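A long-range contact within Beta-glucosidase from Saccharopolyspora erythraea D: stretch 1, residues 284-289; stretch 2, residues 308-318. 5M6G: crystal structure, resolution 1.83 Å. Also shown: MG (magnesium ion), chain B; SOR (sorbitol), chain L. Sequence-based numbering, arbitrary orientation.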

ATOM      1  N   GLU A 284     -20.917 -13.224  -3.903  1.00 17.64           N
ATOM      2  CA  GLU A 284     -21.084 -13.077  -2.457  1.00 20.26           C
ATOM      3  C   GLU A 284     -20.102 -12.028  -1.942  1.00 21.48           C
ATOM      4  O   GLU A 284     -18.889 -12.179  -2.121  1.00 17.90           O
ATOM      5  CB  GLU A 284     -20.851 -14.410  -1.739  1.00 20.21           C
ATOM      6  CG  GLU A 284     -20.904 -14.316  -0.205  1.00 26.77           C
ATOM      7  CD  GLU A 284     -20.347 -15.560   0.500  1.00 35.39           C
ATOM      8  OE1 GLU A 284     -20.784 -15.849   1.636  1.00 31.59           O
ATOM      9  OE2 GLU A 284     -19.478 -16.253  -0.079  1.00 37.75           O
ATOM     10  N   LYS A 285     -20.623 -10.977  -1.292  1.00 20.17           N
ATOM     11  CA  LYS A 285     -19.766  -9.930  -0.735  1.00 17.30           C
ATOM     12  C   LYS A 285     -18.819 -10.506   0.309  1.00 17.82           C
ATOM     13  O   LYS A 285     -19.237 -11.255   1.198  1.00 14.22           O
ATOM     14  CB  LYS A 285     -20.618  -8.831  -0.101  1.00 16.96           C
ATOM     15  CG  LYS A 285     -21.407  -7.972  -1.068  1.00 19.98           C
ATOM     16  CD  LYS A 285     -20.526  -6.927  -1.741  1.00 22.98           C
ATOM     17  CE  LYS A 285     -21.306  -6.117  -2.771  1.00 20.01           C
ATOM     18  NZ  LYS A 285     -20.474  -5.015  -3.380  1.00 25.31           N
ATOM     19  N   LEU A 286     -17.535 -10.140   0.218  1.00 15.09           N
ATOM     20  CA  LEU A 286     -16.571 -10.664   1.182  1.00 14.82           C
ATOM     21  C   LEU A 286     -16.935 -10.253   2.607  1.00 14.32           C
ATOM     22  O   LEU A 286     -16.811 -11.056   3.539  1.00 15.15           O
ATOM     23  CB  LEU A 286     -15.153 -10.211   0.823  1.00 12.50           C
ATOM     24  CG  LEU A 286     -14.271 -11.299   0.186  1.00 16.70           C
ATOM     25  CD1 LEU A 286     -13.906 -12.409   1.181  1.00 13.63           C
ATOM     26  CD2 LEU A 286     -14.930 -11.891  -1.053  1.00 14.88           C
ATOM     27  N   HIS A 287     -17.436  -9.025   2.788  1.00 12.99           N
ATOM     28  CA  HIS A 287     -17.798  -8.540   4.121  1.00 12.15           C
ATOM     29  C   HIS A 287     -19.019  -9.237   4.716  1.00 12.17           C
ATOM     30  O   HIS A 287     -19.342  -8.986   5.882  1.00 15.72           O
ATOM     31  CB  HIS A 287     -18.016  -7.034   4.082  1.00 12.03           C
ATOM     32  CG  HIS A 287     -16.735  -6.262   4.162  1.00 13.17           C
ATOM     33  ND1 HIS A 287     -15.864  -6.159   3.097  1.00 14.70           N
ATOM     34  CD2 HIS A 287     -16.142  -5.620   5.197  1.00 12.87           C
ATOM     35  CE1 HIS A 287     -14.804  -5.460   3.464  1.00 14.27           C
ATOM     36  NE2 HIS A 287     -14.948  -5.122   4.735  1.00 15.71           N
ATOM     37  N   ALA A 288     -19.699 -10.099   3.970  1.00 14.81           N
ATOM     38  CA  ALA A 288     -20.754 -10.930   4.545  1.00 17.37           C
ATOM     39  C   ALA A 288     -20.425 -12.412   4.479  1.00 18.60           C
ATOM     40  O   ALA A 288     -21.290 -13.238   4.789  1.00 19.01           O
ATOM     41  CB  ALA A 288     -22.099 -10.670   3.857  1.00 15.16           C
ATOM     42  N   SER A 289     -19.199 -12.779   4.099  1.00 16.59           N
ATOM     43  CA  SER A 289     -18.868 -14.181   3.833  1.00 16.62           C
ATOM     44  C   SER A 289     -18.423 -14.843   5.128  1.00 16.59           C
ATOM     45  O   SER A 289     -17.241 -14.858   5.476  1.00 16.04           O
ATOM     46  CB  SER A 289     -17.799 -14.301   2.756  1.00 15.53           C
ATOM     47  OG  SER A 289     -17.444 -15.671   2.582  1.00 18.18           O
ATOM     48  N   VAL A 308     -10.230  -6.653  10.395  1.00 12.25           N
ATOM     49  CA  VAL A 308     -10.798  -5.316  10.270  1.00 13.21           C
ATOM     50  C   VAL A 308     -11.494  -5.190   8.921  1.00 13.19           C
ATOM     51  O   VAL A 308     -11.045  -5.763   7.919  1.00  9.98           O
ATOM     52  CB  VAL A 308      -9.713  -4.234  10.463  1.00 12.54           C
ATOM     53  CG1 VAL A 308      -8.646  -4.324   9.376  1.00 10.01           C
ATOM     54  CG2 VAL A 308     -10.332  -2.836  10.528  1.00 11.44           C
ATOM     55  N   SER A 309     -12.608  -4.455   8.899  1.00 11.60           N
ATOM     56  CA  SER A 309     -13.297  -4.172   7.649  1.00 13.53           C
ATOM     57  C   SER A 309     -12.538  -3.122   6.835  1.00 14.17           C
ATOM     58  O   SER A 309     -11.649  -2.429   7.339  1.00 12.26           O
ATOM     59  CB  SER A 309     -14.724  -3.676   7.914  1.00 10.72           C
ATOM     60  OG  SER A 309     -14.754  -2.270   8.143  1.00 11.85           O
ATOM     61  N   ASP A 310     -12.892  -3.018   5.548  1.00 12.69           N
ATOM     62  CA  ASP A 310     -12.470  -1.866   4.764  1.00 16.36           C
ATOM     63  C   ASP A 310     -13.396  -0.691   5.072  1.00 14.53           C
ATOM     64  O   ASP A 310     -14.371  -0.802   5.825  1.00 11.78           O
ATOM     65  CB  ASP A 310     -12.443  -2.197   3.264  1.00 12.16           C
ATOM     66  CG  ASP A 310     -11.405  -1.364   2.490  1.00 17.27           C
ATOM     67  OD1 ASP A 310     -11.092  -0.217   2.909  1.00 17.21           O
ATOM     68  OD2 ASP A 310     -10.897  -1.863   1.457  1.00 18.68           O
ATOM     69  N   TYR A 311     -13.086   0.448   4.464  1.00 15.10           N
ATOM     70  CA  TYR A 311     -13.621   1.749   4.854  1.00 17.17           C
ATOM     71  C   TYR A 311     -15.072   1.876   4.406  1.00 12.83           C
ATOM     72  O   TYR A 311     -15.353   1.842   3.205  1.00 17.52           O
ATOM     73  CB  TYR A 311     -12.743   2.825   4.220  1.00 16.09           C
ATOM     74  CG  TYR A 311     -12.973   4.261   4.610  1.00 17.72           C
ATOM     75  CD1 TYR A 311     -13.806   5.086   3.860  1.00 15.77           C
ATOM     76  CD2 TYR A 311     -12.280   4.830   5.685  1.00 19.52           C
ATOM     77  CE1 TYR A 311     -13.971   6.435   4.195  1.00 20.28           C
ATOM     78  CE2 TYR A 311     -12.444   6.167   6.025  1.00 18.92           C
ATOM     79  CZ  TYR A 311     -13.287   6.962   5.282  1.00 22.11           C
ATOM     80  OH  TYR A 311     -13.437   8.289   5.629  1.00 21.42           O
ATOM     81  N   ASP A 312     -15.989   2.031   5.373  1.00 16.49           N
ATOM     82  CA  ASP A 312     -17.434   2.034   5.108  1.00 16.64           C
ATOM     83  C   ASP A 312     -17.835   0.841   4.240  1.00 16.53           C
ATOM     84  O   ASP A 312     -18.702   0.937   3.375  1.00 17.74           O
ATOM     85  CB  ASP A 312     -17.892   3.345   4.456  1.00 19.46           C
ATOM     86  CG  ASP A 312     -17.806   4.539   5.398  1.00 21.01           C
ATOM     87  OD1 ASP A 312     -17.790   4.338   6.628  1.00 15.95           O
ATOM     88  OD2 ASP A 312     -17.747   5.687   4.903  1.00 21.54           O
ATOM     89  N   ALA A 313     -17.195  -0.304   4.484  1.00 14.47           N
ATOM     90  CA  ALA A 313     -17.436  -1.478   3.649  1.00 14.28           C
ATOM     91  C   ALA A 313     -18.790  -2.122   3.924  1.00 18.89           C
ATOM     92  O   ALA A 313     -19.401  -2.682   3.001  1.00 18.23           O
ATOM     93  CB  ALA A 313     -16.332  -2.503   3.856  1.00 15.12           C
ATOM     94  N   ILE A 314     -19.261  -2.096   5.174  1.00 17.10           N
ATOM     95  CA  ILE A 314     -20.560  -2.711   5.451  1.00 17.91           C
ATOM     96  C   ILE A 314     -21.672  -1.921   4.779  1.00 16.10           C
ATOM     97  O   ILE A 314     -22.714  -2.486   4.424  1.00 17.93           O
ATOM     98  CB  ILE A 314     -20.817  -2.849   6.969  1.00 16.43           C
ATOM     99  CG1 ILE A 314     -20.940  -1.479   7.640  1.00 16.94           C
ATOM    100  CG2 ILE A 314     -19.724  -3.676   7.633  1.00 13.83           C
ATOM    101  CD1 ILE A 314     -21.437  -1.556   9.062  1.00 19.70           C
ATOM    102  N   ASP A 315     -21.472  -0.612   4.592  1.00 13.83           N
ATOM    103  CA  ASP A 315     -22.444   0.216   3.882  1.00 18.04           C
ATOM    104  C   ASP A 315     -22.743  -0.322   2.492  1.00 17.38           C
ATOM    105  O   ASP A 315     -23.854  -0.149   1.982  1.00 20.76           O
ATOM    106  CB  ASP A 315     -21.927   1.646   3.739  1.00 17.46           C
ATOM    107  CG  ASP A 315     -21.462   2.239   5.041  1.00 21.12           C
ATOM    108  OD1 ASP A 315     -21.021   1.480   5.936  1.00 19.07           O
ATOM    109  OD2 ASP A 315     -21.520   3.482   5.151  1.00 21.64           O
ATOM    110  N   LYS A 316     -21.757  -0.931   1.850  1.00 18.61           N
ATOM    111  CA  LYS A 316     -21.866  -1.299   0.449  1.00 17.82           C
ATOM    112  C   LYS A 316     -22.473  -2.681   0.251  1.00 23.69           C
ATOM    113  O   LYS A 316     -22.627  -3.113  -0.897  1.00 24.54           O
ATOM    114  CB  LYS A 316     -20.482  -1.220  -0.217  1.00 15.54           C
ATOM    115  CG  LYS A 316     -19.777   0.114   0.005  1.00 23.40           C
ATOM    116  CD  LYS A 316     -18.353   0.107  -0.524  1.00 22.38           C
ATOM    117  CE  LYS A 316     -17.570   1.313   0.003  1.00 27.70           C
ATOM    118  NZ  LYS A 316     -18.096   2.633  -0.444  1.00 38.67           N
ATOM    119  N   LEU A 317     -22.841  -3.370   1.333  1.00 21.94           N
ATOM    120  CA  LEU A 317     -23.363  -4.731   1.207  1.00 23.63           C
ATOM    121  C   LEU A 317     -24.648  -4.778   0.387  1.00 25.88           C
ATOM    122  O   LEU A 317     -24.822  -5.671  -0.454  1.00 24.96           O
ATOM    123  CB  LEU A 317     -23.600  -5.333   2.593  1.00 21.31           C
ATOM    124  CG  LEU A 317     -22.343  -5.736   3.357  1.00 19.10           C
ATOM    125  CD1 LEU A 317     -22.707  -6.271   4.716  1.00 15.08           C
ATOM    126  CD2 LEU A 317     -21.597  -6.781   2.553  1.00 18.51           C
ATOM    127  N   ASP A 318     -25.570  -3.851   0.629  1.00 24.34           N
ATOM    128  CA  ASP A 318     -26.831  -3.823  -0.098  1.00 25.97           C
ATOM    129  C   ASP A 318     -26.804  -2.887  -1.302  1.00 30.12           C
ATOM    130  O   ASP A 318     -27.849  -2.657  -1.915  1.00 32.81           O
ATOM    131  CB  ASP A 318     -27.982  -3.438   0.838  1.00 23.46           C
ATOM    132  CG  ASP A 318     -27.830  -2.048   1.442  1.00 27.05           C
ATOM    133  OD1 ASP A 318     -27.021  -1.240   0.940  1.00 29.22           O
ATOM    134  OD2 ASP A 318     -28.539  -1.760   2.433  1.00 26.39           O
TER
HETATM  135 MG    MG B 701     -26.037   0.044   2.654  1.00 14.03          MG
HETATM  136  C1  SOR L 711      -7.515   0.049   1.675  1.00 25.88           C
HETATM  137  C2  SOR L 711      -7.197   1.258   2.537  1.00 38.96           C
HETATM  138  C3  SOR L 711      -8.447   2.126   2.649  1.00 43.25           C
HETATM  139  C4  SOR L 711      -8.107   3.512   3.191  1.00 31.59           C
HETATM  140  C5  SOR L 711      -9.145   4.573   2.815  1.00 40.79           C
HETATM  141  C6  SOR L 711      -8.538   5.947   3.084  1.00 25.74           C
HETATM  142  O1  SOR L 711      -6.341  -0.474   1.101  1.00 22.27           O
HETATM  143  O2  SOR L 711      -6.779   0.832   3.822  1.00 26.60           O
HETATM  144  O3  SOR L 711      -9.352   1.487   3.511  1.00 35.74           O
HETATM  145  O4  SOR L 711      -7.977   3.455   4.597  1.00 40.21           O
HETATM  146  O5  SOR L 711      -9.547   4.469   1.455  1.00 37.75           O
HETATM  147  O6  SOR L 711      -9.261   6.950   2.402  1.00 35.41           O
HETATM  148  O   HOH W   1     -27.906   1.268   2.999  1.00 23.71           O

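Stretch 1 leaves a short strand at Glu-284 and Lys-285 and enters a 3-10 segment, Leu-286 to Ala-288, closed by Ala-288 N donating to Lys-285 O at 3.0 Å. Stretch 2 passes alongside without pairing its backbone to that of stretch 1: the nearest CA atoms are 6.6 Å apart, both for Lys-285 with Leu-317 and for His-287 with Ile-314. Side chains therefore bridge the gap, and the contact buries 345 Å² in total.

His-287 is the centre of the contact. Its CA-to-CB bond points toward stretch 2, and with chi1 in the m well (-82°) and chi2 at 75° the imidazole reaches the turn at Ser-309 and Asp-310. There Asp-310 N donates to His-287 NE2 at 3.1 Å, with an angle of 163°, in the only hydrogen bond between the stretches. Because NE2 accepts, its lone pair must be free, which places the ring proton on ND1 in a neutral imidazole; ND1 is itself hydrogen-bonded elsewhere in the structure. The amide lies near the ring plane, as an in-plane lone pair requires, and this leaves the faces free for other contacts. Ala-313 CB covers one of them, 3.3 Å from the centroid of the His-287 ring and 20° off its normal, a CH-pi contact. Ala-313 N donates to Asp-310 O at 3.2 Å, so the residue at the ring edge and the one over its face are joined by a local bond.

The CA-to-CB bond of Asp-310 points sideways, and the end of its side chain leads off from stretch 1. In the t rotamer (chi1 -151°), Asp-310 OD1 accepts from Tyr-311 N at 2.6 Å and from sorbitol O3 at 2.5 Å. Ser-309 OG, in the p rotamer, donates to Asp-310 O, the carbonyl of the next residue, at 2.8 Å, a further local tie within the turn.

Leu-317 forms a second, apolar part of the contact. Its CA-to-CB bond points sideways, but the m,t conformation (chi1 -74°, chi2 178°) brings the end of the side chain nearer to stretch 1. Leu-317 CD2 lies 3.5 Å from Lys-285 CB, 3.9 Å from His-287 CB and 4.1 Å from Ala-288 CB. Lys-285 bends through two m torsions before extending through two t torsions; its aliphatic chain runs past Leu-317, and Lys-285 CE comes within 3.8 Å of Lys-316 O. Beyond the contact, Asp-315 O and Asp-318 OD1 bind the magnesium ion MG at 2.3 and 2.4 Å, so that one ion ties Asp-315 O to Asp-318 OD1.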